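Long-range contacts in RavO (Legionella pneumophila subsp. pneumophila, PDB 6DM4), which binds phosphotyrosine-containing peptides through its SH2 domain, the part modelled here, as with a phosphopeptide from human Shc1: residues A[17-23]-A[39-43]; A[42-46]-A[69-73]; A[62-66]-A[112-117]. All blocks are in the same frame, centred on the assembly; numbering follows the deposited sequence.

Contact 1 (A[17-23]-A[39-43]). With SO4 (sulfate ion), chain H.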
loop_
_atom_site.group_PDB
_atom_site.type_symbol
_atom_site.label_atom_id
_atom_site.label_comp_id
_atom_site.label_asym_id
_atom_site.label_seq_id
_atom_site.Cartn_x
_atom_site.Cartn_y
_atom_site.Cartn_z
ATOM N N HIS A 17 11.246 1.794 0.876
ATOM C CA HIS A 17 11.347 3.047 1.609
ATOM C C HIS A 17 10.136 3.308 2.493
ATOM O O HIS A 17 10.235 4.117 3.424
ATOM C CB HIS A 17 11.527 4.226 0.651
ATOM C CG HIS A 17 12.852 4.249 -0.045
ATOM N ND1 HIS A 17 13.065 3.625 -1.255
ATOM C CD2 HIS A 17 14.029 4.827 0.295
ATOM C CE1 HIS A 17 14.317 3.816 -1.630
ATOM N NE2 HIS A 17 14.923 4.542 -0.708
ATOM N N TYR A 18 9.004 2.655 2.234
ATOM C CA TYR A 18 7.812 2.888 3.041
ATOM C C TYR A 18 7.902 2.133 4.363
ATOM O O TYR A 18 8.091 0.914 4.377
ATOM C CB TYR A 18 6.546 2.474 2.294
ATOM C CG TYR A 18 5.305 2.897 3.039
ATOM C CD1 TYR A 18 4.898 4.226 3.038
ATOM C CD2 TYR A 18 4.568 1.984 3.782
ATOM C CE1 TYR A 18 3.777 4.631 3.737
ATOM C CE2 TYR A 18 3.447 2.379 4.483
ATOM C CZ TYR A 18 3.059 3.705 4.459
ATOM O OH TYR A 18 1.943 4.112 5.153
ATOM N N LYS A 19 7.729 2.858 5.467
ATOM C CA LYS A 19 7.860 2.319 6.823
ATOM C C LYS A 19 6.493 2.345 7.498
ATOM O O LYS A 19 6.097 3.367 8.065
ATOM C CB LYS A 19 8.880 3.129 7.620
ATOM C CG LYS A 19 10.224 3.270 6.938
ATOM C CD LYS A 19 10.885 1.912 6.775
ATOM C CE LYS A 19 12.189 2.027 6.009
ATOM N NZ LYS A 19 12.907 0.725 5.955
ATOM N N GLU A 20 5.780 1.211 7.457
ATOM C CA GLU A 20 4.423 1.175 7.991
ATOM C C GLU A 20 4.377 1.283 9.510
ATOM O O GLU A 20 3.327 1.636 10.058
ATOM C CB GLU A 20 3.702 -0.103 7.548
ATOM C CG GLU A 20 4.296 -1.392 8.085
ATOM C CD GLU A 20 5.308 -2.005 7.138
ATOM O OE1 GLU A 20 5.954 -1.246 6.382
ATOM O OE2 GLU A 20 5.448 -3.247 7.143
ATOM N N ASN A 21 5.469 0.987 10.207
ATOM C CA ASN A 21 5.464 1.009 11.662
ATOM C C ASN A 21 6.038 2.298 12.238
ATOM O O ASN A 21 6.268 2.375 13.451
ATOM C CB ASN A 21 6.223 -0.200 12.211
ATOM C CG ASN A 21 5.558 -1.519 11.846
ATOM O OD1 ASN A 21 6.211 -2.438 11.344
ATOM N ND2 ASN A 21 4.256 -1.619 12.099
ATOM N N ILE A 22 6.262 3.312 11.405
ATOM C CA ILE A 22 6.798 4.595 11.846
ATOM C C ILE A 22 5.694 5.626 11.687
ATOM O O ILE A 22 5.355 6.023 10.565
ATOM C CB ILE A 22 8.053 4.994 11.062
ATOM C CG1 ILE A 22 9.171 3.978 11.295
ATOM C CG2 ILE A 22 8.519 6.381 11.474
ATOM C CD1 ILE A 22 10.472 4.356 10.635
ATOM N N ARG A 23 5.116 6.064 12.801
ATOM C CA ARG A 23 4.016 7.020 12.732
ATOM C C ARG A 23 4.224 8.345 13.464
ATOM O O ARG A 23 3.858 9.399 12.945
ATOM C CB ARG A 23 2.719 6.364 13.219
ATOM C CG ARG A 23 2.329 5.113 12.449
ATOM C CD ARG A 23 1.810 5.456 11.062
ATOM N NE ARG A 23 0.507 4.850 10.801
ATOM C CZ ARG A 23 -0.608 5.169 11.449
ATOM N NH1 ARG A 23 -0.584 6.092 12.400
ATOM N NH2 ARG A 23 -1.749 4.566 11.146
ATOM N N PHE A 39 16.103 8.313 2.694
ATOM C CA PHE A 39 14.818 8.857 3.112
ATOM C C PHE A 39 13.888 7.707 3.449
ATOM O O PHE A 39 14.148 6.555 3.099
ATOM C CB PHE A 39 14.188 9.757 2.031
ATOM C CG PHE A 39 13.725 9.015 0.801
ATOM C CD1 PHE A 39 14.599 8.768 -0.248
ATOM C CD2 PHE A 39 12.410 8.587 0.685
ATOM C CE1 PHE A 39 14.170 8.093 -1.389
ATOM C CE2 PHE A 39 11.974 7.906 -0.454
ATOM C CZ PHE A 39 12.856 7.660 -1.488
ATOM N N ILE A 40 12.801 8.035 4.145
ATOM C CA ILE A 40 11.698 7.101 4.317
ATOM C C ILE A 40 10.408 7.751 3.844
ATOM O O ILE A 40 10.284 8.974 3.764
ATOM C CB ILE A 40 11.541 6.630 5.772
ATOM C CG1 ILE A 40 11.225 7.813 6.699
ATOM C CG2 ILE A 40 12.776 5.882 6.190
ATOM C CD1 ILE A 40 10.920 7.412 8.145
ATOM N N LEU A 41 9.439 6.900 3.540
ATOM C CA LEU A 41 8.053 7.293 3.359
ATOM C C LEU A 41 7.231 6.705 4.497
ATOM O O LEU A 41 7.576 5.659 5.060
ATOM C CB LEU A 41 7.515 6.814 2.011
ATOM C CG LEU A 41 8.239 7.393 0.796
ATOM C CD1 LEU A 41 7.786 6.716 -0.471
ATOM C CD2 LEU A 41 7.989 8.882 0.712
ATOM N N ARG A 42 6.150 7.391 4.852
ATOM C CA ARG A 42 5.390 6.980 6.023
ATOM C C ARG A 42 3.975 7.506 5.903
ATOM O O ARG A 42 3.689 8.410 5.113
ATOM C CB ARG A 42 6.029 7.488 7.324
ATOM C CG ARG A 42 6.290 8.982 7.326
ATOM C CD ARG A 42 6.973 9.429 8.601
ATOM N NE ARG A 42 7.280 10.856 8.593
ATOM C CZ ARG A 42 6.387 11.809 8.830
ATOM N NH1 ARG A 42 5.127 11.483 9.097
ATOM N NH2 ARG A 42 6.750 13.087 8.814
ATOM N N TRP A 43 3.095 6.933 6.716
ATOM C CA TRP A 43 1.712 7.385 6.772
ATOM C C TRP A 43 1.651 8.752 7.455
ATOM O O TRP A 43 2.067 8.897 8.605
ATOM C CB TRP A 43 0.875 6.344 7.509
ATOM C CG TRP A 43 -0.617 6.532 7.474
ATOM C CD1 TRP A 43 -1.395 7.031 8.477
ATOM C CD2 TRP A 43 -1.514 6.179 6.409
ATOM N NE1 TRP A 43 -2.713 7.023 8.102
ATOM C CE2 TRP A 43 -2.815 6.513 6.835
ATOM C CE3 TRP A 43 -1.344 5.630 5.132
ATOM C CZ2 TRP A 43 -3.939 6.311 6.034
ATOM C CZ3 TRP A 43 -2.461 5.430 4.338
ATOM C CH2 TRP A 43 -3.742 5.770 4.791
HETATM S S SO4 H . 18.329 4.313 0.669
HETATM O O1 SO4 H . 18.275 3.048 1.401
HETATM O O2 SO4 H . 19.525 5.055 1.061
HETATM O O3 SO4 H . 17.141 5.104 0.978
HETATM O O4 SO4 H . 18.387 4.049 -0.765
HETATM O O HOH W 1 3.866 4.919 8.485
HETATM O O HOH W 2 4.290 8.836 10.219
#

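Contact 2 (A[42-46]-A[69-73])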
loop_
_atom_site.group_PDB
_atom_site.type_symbol
_atom_site.label_atom_id
_atom_site.label_comp_id
_atom_site.label_asym_id
_atom_site.label_seq_id
_atom_site.Cartn_x
_atom_site.Cartn_y
_atom_site.Cartn_z
ATOM N N ARG A 42 6.150 7.391 4.852
ATOM C CA ARG A 42 5.390 6.980 6.023
ATOM C C ARG A 42 3.975 7.506 5.903
ATOM O O ARG A 42 3.689 8.410 5.113
ATOM C CB ARG A 42 6.029 7.488 7.324
ATOM C CG ARG A 42 6.290 8.982 7.326
ATOM C CD ARG A 42 6.973 9.429 8.601
ATOM N NE ARG A 42 7.280 10.856 8.593
ATOM C CZ ARG A 42 6.387 11.809 8.830
ATOM N NH1 ARG A 42 5.127 11.483 9.097
ATOM N NH2 ARG A 42 6.750 13.087 8.814
ATOM N N TRP A 43 3.095 6.933 6.716
ATOM C CA TRP A 43 1.712 7.385 6.772
ATOM C C TRP A 43 1.651 8.752 7.455
ATOM O O TRP A 43 2.067 8.897 8.605
ATOM C CB TRP A 43 0.875 6.344 7.509
ATOM C CG TRP A 43 -0.617 6.532 7.474
ATOM C CD1 TRP A 43 -1.395 7.031 8.477
ATOM C CD2 TRP A 43 -1.514 6.179 6.409
ATOM N NE1 TRP A 43 -2.713 7.023 8.102
ATOM C CE2 TRP A 43 -2.815 6.513 6.835
ATOM C CE3 TRP A 43 -1.344 5.630 5.132
ATOM C CZ2 TRP A 43 -3.939 6.311 6.034
ATOM C CZ3 TRP A 43 -2.461 5.430 4.338
ATOM C CH2 TRP A 43 -3.742 5.770 4.791
ATOM N N SER A 44 1.153 9.755 6.735
ATOM C CA SER A 44 1.188 11.138 7.196
ATOM C C SER A 44 0.166 11.397 8.296
ATOM O O SER A 44 -0.914 10.798 8.325
ATOM C CB SER A 44 0.928 12.091 6.025
ATOM O OG SER A 44 0.608 13.399 6.475
ATOM N N SER A 45 0.511 12.332 9.187
ATOM C CA SER A 45 -0.398 12.747 10.249
ATOM C C SER A 45 -1.677 13.375 9.711
ATOM O O SER A 45 -2.695 13.380 10.413
ATOM C CB SER A 45 0.303 13.742 11.176
ATOM O OG SER A 45 0.379 15.026 10.577
ATOM N N ALA A 46 -1.651 13.911 8.489
ATOM C CA ALA A 46 -2.819 14.591 7.943
ATOM C C ALA A 46 -3.979 13.649 7.659
ATOM O O ALA A 46 -5.097 14.126 7.443
ATOM C CB ALA A 46 -2.445 15.338 6.662
ATOM N N HIS A 69 14.037 16.457 8.361
ATOM C CA HIS A 69 13.133 17.238 7.531
ATOM C C HIS A 69 12.083 16.315 6.933
ATOM O O HIS A 69 12.342 15.134 6.673
ATOM C CB HIS A 69 13.891 17.968 6.415
ATOM C CG HIS A 69 14.996 18.843 6.914
ATOM N ND1 HIS A 69 14.853 20.204 7.074
ATOM C CD2 HIS A 69 16.259 18.550 7.304
ATOM C CE1 HIS A 69 15.982 20.714 7.535
ATOM N NE2 HIS A 69 16.851 19.730 7.684
ATOM N N SER A 70 10.889 16.855 6.715
ATOM C CA SER A 70 9.803 16.078 6.149
ATOM C C SER A 70 9.146 16.848 5.010
ATOM O O SER A 70 9.241 18.073 4.922
ATOM C CB SER A 70 8.767 15.705 7.222
ATOM O OG SER A 70 9.280 14.724 8.109
ATOM N N ILE A 71 8.512 16.098 4.112
ATOM C CA ILE A 71 7.733 16.644 3.005
ATOM C C ILE A 71 6.407 15.902 2.984
ATOM O O ILE A 71 6.385 14.672 3.087
ATOM C CB ILE A 71 8.451 16.479 1.651
ATOM C CG1 ILE A 71 9.876 17.021 1.704
ATOM C CG2 ILE A 71 7.657 17.160 0.533
ATOM C CD1 ILE A 71 10.709 16.591 0.514
ATOM N N ARG A 72 5.305 16.631 2.852
ATOM C CA ARG A 72 3.992 16.000 2.810
ATOM C C ARG A 72 3.498 15.909 1.372
ATOM O O ARG A 72 3.550 16.895 0.629
ATOM C CB ARG A 72 2.979 16.757 3.667
ATOM C CG ARG A 72 1.635 16.044 3.739
ATOM C CD ARG A 72 0.625 16.830 4.537
ATOM N NE ARG A 72 1.023 16.949 5.936
ATOM C CZ ARG A 72 0.482 17.813 6.786
ATOM N NH1 ARG A 72 -0.478 18.630 6.372
ATOM N NH2 ARG A 72 0.898 17.863 8.049
ATOM N N TYR A 73 3.018 14.725 0.990
ATOM C CA TYR A 73 2.455 14.480 -0.330
ATOM C C TYR A 73 1.006 14.033 -0.201
ATOM O O TYR A 73 0.594 13.494 0.830
ATOM C CB TYR A 73 3.256 13.414 -1.094
ATOM C CG TYR A 73 4.686 13.823 -1.347
ATOM C CD1 TYR A 73 5.010 14.692 -2.382
ATOM C CD2 TYR A 73 5.708 13.350 -0.544
ATOM C CE1 TYR A 73 6.316 15.070 -2.610
ATOM C CE2 TYR A 73 7.015 13.723 -0.758
ATOM C CZ TYR A 73 7.316 14.583 -1.784
ATOM O OH TYR A 73 8.625 14.951 -1.989
#

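Contact 3 (A[62-66]-A[112-117])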
loop_
_atom_site.group_PDB
_atom_site.type_symbol
_atom_site.label_atom_id
_atom_site.label_comp_id
_atom_site.label_asym_id
_atom_site.label_seq_id
_atom_site.Cartn_x
_atom_site.Cartn_y
_atom_site.Cartn_z
ATOM N N PHE A 62 13.731 12.739 5.933
ATOM C CA PHE A 62 15.150 12.482 5.752
ATOM C C PHE A 62 15.915 13.291 6.787
ATOM O O PHE A 62 15.354 14.140 7.481
ATOM C CB PHE A 62 15.621 12.812 4.330
ATOM C CG PHE A 62 15.310 14.214 3.892
ATOM C CD1 PHE A 62 16.173 15.256 4.187
ATOM C CD2 PHE A 62 14.156 14.488 3.174
ATOM C CE1 PHE A 62 15.893 16.549 3.784
ATOM C CE2 PHE A 62 13.871 15.781 2.770
ATOM C CZ PHE A 62 14.739 16.809 3.077
ATOM N N GLN A 63 17.209 13.012 6.891
ATOM C CA GLN A 63 18.056 13.642 7.894
ATOM C C GLN A 63 19.199 14.384 7.220
ATOM O O GLN A 63 19.847 13.847 6.316
ATOM C CB GLN A 63 18.609 12.603 8.874
ATOM C CG GLN A 63 19.377 13.210 10.038
ATOM C CD GLN A 63 19.756 12.180 11.082
ATOM O OE1 GLN A 63 19.551 12.387 12.275
ATOM N NE2 GLN A 63 20.321 11.064 10.635
ATOM N N ALA A 64 19.432 15.614 7.660
ATOM C CA ALA A 64 20.624 16.388 7.347
ATOM C C ALA A 64 21.330 16.739 8.654
ATOM O O ALA A 64 20.915 16.318 9.737
ATOM C CB ALA A 64 20.272 17.647 6.549
ATOM N N SER A 65 22.402 17.530 8.554
ATOM C CA SER A 65 23.194 17.832 9.741
ATOM C C SER A 65 22.444 18.709 10.737
ATOM O O SER A 65 22.827 18.752 11.913
ATOM C CB SER A 65 24.513 18.500 9.347
ATOM O OG SER A 65 24.290 19.713 8.654
ATOM N N ASP A 66 21.387 19.397 10.310
ATOM C CA ASP A 66 20.595 20.219 11.215
ATOM C C ASP A 66 19.352 19.505 11.728
ATOM O O ASP A 66 18.546 20.119 12.434
ATOM C CB ASP A 66 20.210 21.541 10.536
ATOM C CG ASP A 66 19.089 21.383 9.526
ATOM O OD1 ASP A 66 18.946 20.281 8.952
ATOM O OD2 ASP A 66 18.355 22.368 9.301
ATOM N N ASN A 112 15.407 17.697 -3.055
ATOM C CA ASN A 112 15.095 18.618 -1.966
ATOM C C ASN A 112 16.093 18.474 -0.825
ATOM O O ASN A 112 16.511 19.472 -0.224
ATOM C CB ASN A 112 13.670 18.380 -1.466
ATOM C CG ASN A 112 12.685 19.377 -2.036
ATOM O OD1 ASN A 112 12.927 20.579 -2.016
ATOM N ND2 ASN A 112 11.576 18.880 -2.571
ATOM N N LYS A 113 16.482 17.237 -0.508
ATOM C CA LYS A 113 17.532 17.028 0.481
ATOM C C LYS A 113 18.837 17.675 0.033
ATOM O O LYS A 113 19.594 18.210 0.856
ATOM C CB LYS A 113 17.726 15.531 0.726
ATOM C CG LYS A 113 18.834 15.186 1.709
ATOM C CD LYS A 113 18.831 13.692 2.025
ATOM C CE LYS A 113 20.031 13.301 2.860
ATOM N NZ LYS A 113 20.192 14.242 3.998
ATOM N N GLU A 114 19.116 17.635 -1.271
ATOM C CA GLU A 114 20.335 18.246 -1.790
ATOM C C GLU A 114 20.335 19.752 -1.566
ATOM O O GLU A 114 21.357 20.326 -1.170
ATOM C CB GLU A 114 20.488 17.918 -3.275
ATOM C CG GLU A 114 21.733 18.492 -3.922
ATOM C CD GLU A 114 22.191 17.678 -5.117
ATOM O OE1 GLU A 114 21.505 16.691 -5.460
ATOM O OE2 GLU A 114 23.234 18.026 -5.711
ATOM N N LEU A 115 19.195 20.409 -1.811
ATOM C CA LEU A 115 19.102 21.848 -1.573
ATOM C C LEU A 115 19.357 22.180 -0.109
ATOM O O LEU A 115 20.063 23.146 0.204
ATOM C CB LEU A 115 17.727 22.368 -1.993
ATOM C CG LEU A 115 17.434 22.564 -3.480
ATOM C CD1 LEU A 115 16.030 23.111 -3.655
ATOM C CD2 LEU A 115 18.453 23.491 -4.121
ATOM N N ILE A 116 18.782 21.388 0.799
ATOM C CA ILE A 116 18.975 21.614 2.230
ATOM C C ILE A 116 20.447 21.483 2.598
ATOM O O ILE A 116 21.018 22.349 3.274
ATOM C CB ILE A 116 18.110 20.637 3.048
ATOM C CG1 ILE A 116 16.622 20.869 2.777
ATOM C CG2 ILE A 116 18.436 20.753 4.546
ATOM C CD1 ILE A 116 16.082 22.138 3.382
ATOM N N GLU A 117 21.086 20.396 2.153
ATOM C CA GLU A 117 22.469 20.122 2.533
ATOM C C GLU A 117 23.424 21.178 1.991
ATOM O O GLU A 117 24.413 21.527 2.645
ATOM C CB GLU A 117 22.885 18.739 2.031
ATOM C CG GLU A 117 22.233 17.579 2.755
ATOM C CD GLU A 117 22.772 16.244 2.290
ATOM O OE1 GLU A 117 23.280 16.173 1.151
ATOM O OE2 GLU A 117 22.693 15.266 3.063
#

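Contact 1 (A[17-23]-A[39-43])
Tyr18 and Leu41 face each other as a single beta bridge, the one place where the loop 17-23 runs against strand 40-43 closely enough to pair with it. Two backbone bonds make the bridge: Leu41 N gives to His17 O at 2.9 Å, nearly straight at 173°, and Lys19 N to Leu41 O at 2.8 Å. The loop then turns back through a type I turn from Lys19 to Ile22, and beyond the bridge a water joins the two backbones, accepting from Trp43 N and lying within hydrogen-bonding distance of Lys19 O and Ile22 O.

At one end the rings of His17 and Phe39 form an offset stack, almost parallel, with centroids 4.2 Å apart. His17 CD2 sits over the Phe39 face, while ND1 is held by Asp15 and NE2 reaches a sulfate ion, probably from the crystallisation liquor, through weak bonds. At the other end Tyr18 runs alongside Trp43. With CG anti to the backbone N (chi1 -172°), the Tyr18 ring is carried along the strand until OH lies 3.4 Å from Trp43 CB, at the indole edge. The poorly ordered Arg23 doubles back through bends at chi2 and chi3 and lays a guanidinium face over Trp43 CD1. Between the two ends the Lys19 and Ile40 side chains cross at about a right angle, with Lys19 CG 3.7 Å from Ile40 CG2.

Ile22 and Ile40 both pack on Tyr31 of helix 25-34. Leu41 packs against Ile12 of helix 4-13 and Met102 and Ile109 of helix 101-119, and Ile40 and Arg42 pair through their backbones with strand 55-64.

Contact 2 (A[42-46]-A[69-73])
The phosphotyrosine pocket of this SH2 domain is built here, where Arg42 and Ser70 meet on one side and Ser44, Ser45 and Ala46 gather round Arg72 on the other. Arg42 lies on strand 40-43, the edge strand that follows helix 25-34, a position consistent with that of the conserved phosphate-binding arginine of SH2 domains. Its chain runs straight from CG to NE and carries the guanidinium across strand 55-64 to strand 67-76. There NH2 donates to Ser70 OG at 3.1 Å with an angle of 154°, and the hydroxyl lies in the guanidinium plane. Ser61, on the strand between, takes the bond from NE and is also hydrogen-bonded to Ser70 OG, which links the three side chains and limits rotation of the guanidinium. NH2 makes a further bond to the modified side chain of the bound peptide.

Across the pocket, Arg72 bends at chi3 (-65°), turning its far end toward the turn that follows strand 40-43. Ala46 CB rests over one face of the guanidinium, offset toward its rim and 3.8 Å from Arg72 CZ. Ser44 OG comes within 3.6 Å of Arg72 NE, but its bonds go elsewhere: it accepts from Ala46 N at 3.1 Å, a capping bond ahead of helix 46-49, and it is hydrogen-bonded to the modified peptide side chain. Ser45 OG and Arg72 NH2 bind that same side chain. Arg72 of strand 67-76 is thus a further basic group on the peptide side chain here, while Arg42 with the hydroxyls of Ser44 and Ser45, a strand arginine and the turn after it, is the arrangement characteristic of phosphotyrosine recognition by SH2 domains.

Contact 3 (A[62-66]-A[112-117])
Phe62 and Lys113 form the main join between the end of strand 55-64 and helix 101-119, the C-terminal helix that lies against the central sheet of the SH2 fold. The axes of strand 62-64 and helix 112-117 run nearly parallel, at 18°, and approach to 9.2 Å.

The first kind of interaction is CH-pi. Lys113 CB stands over one face of the Phe62 ring, 3.9 Å from its centroid, and the aliphatic chain continues along the ring margin, with CG 3.6 Å from Phe62 CD1. The two side chains slide past each other in opposite directions. Lys113 is extended as far as CE, CG being anti to the backbone N (chi1 178°), and this length brings its amino group back to the strand.

Apolar contacts follow one helical turn later. Ile116 CG2 meets Ala64 CB at 4.1 Å, and Ile116 CG1 approaches the edge of the Phe62 ring more loosely. His69 of the next strand lies against Ile116 as well. Ile71, also on that strand, packs on Phe62, and Leu120 reaches Ala64 and Asp66 from beyond the helix end.

The polar part is concentrated at the lysine tip, where chi4 bends (48°). Lys113 NZ is directed at the backbone oxygen Gln63 O, although the modelled separation is too short to be taken literally. The same nitrogen forms a salt bridge within the helix to Glu117, a residue with two deposited conformers; in the one described, Lys113 NZ lies 2.9 Å from Glu117 OE2 and meets it from above the carboxylate plane.

How the contacts relate
From the N terminus, contact 1 closes first, bringing the loop after helix 4-13 onto strand 40-43 and enclosing helix 25-34 between its segments. Contact 2 starts on the same strand, sharing Arg42 and Trp43, and spans strand 55-64 to reach strand 67-76. Contact 3 opens at the end of strand 55-64, inside the interval bridged by contact 2, and closes on helix 101-119, so these two cross. Contacts 2 and 3 also touch through His69 and Ile71; contact 1 reaches contact 3 where Phe39 packs on Phe62. Together they tie the edge loop, three neighbouring strands and the C-terminal helix into one domain.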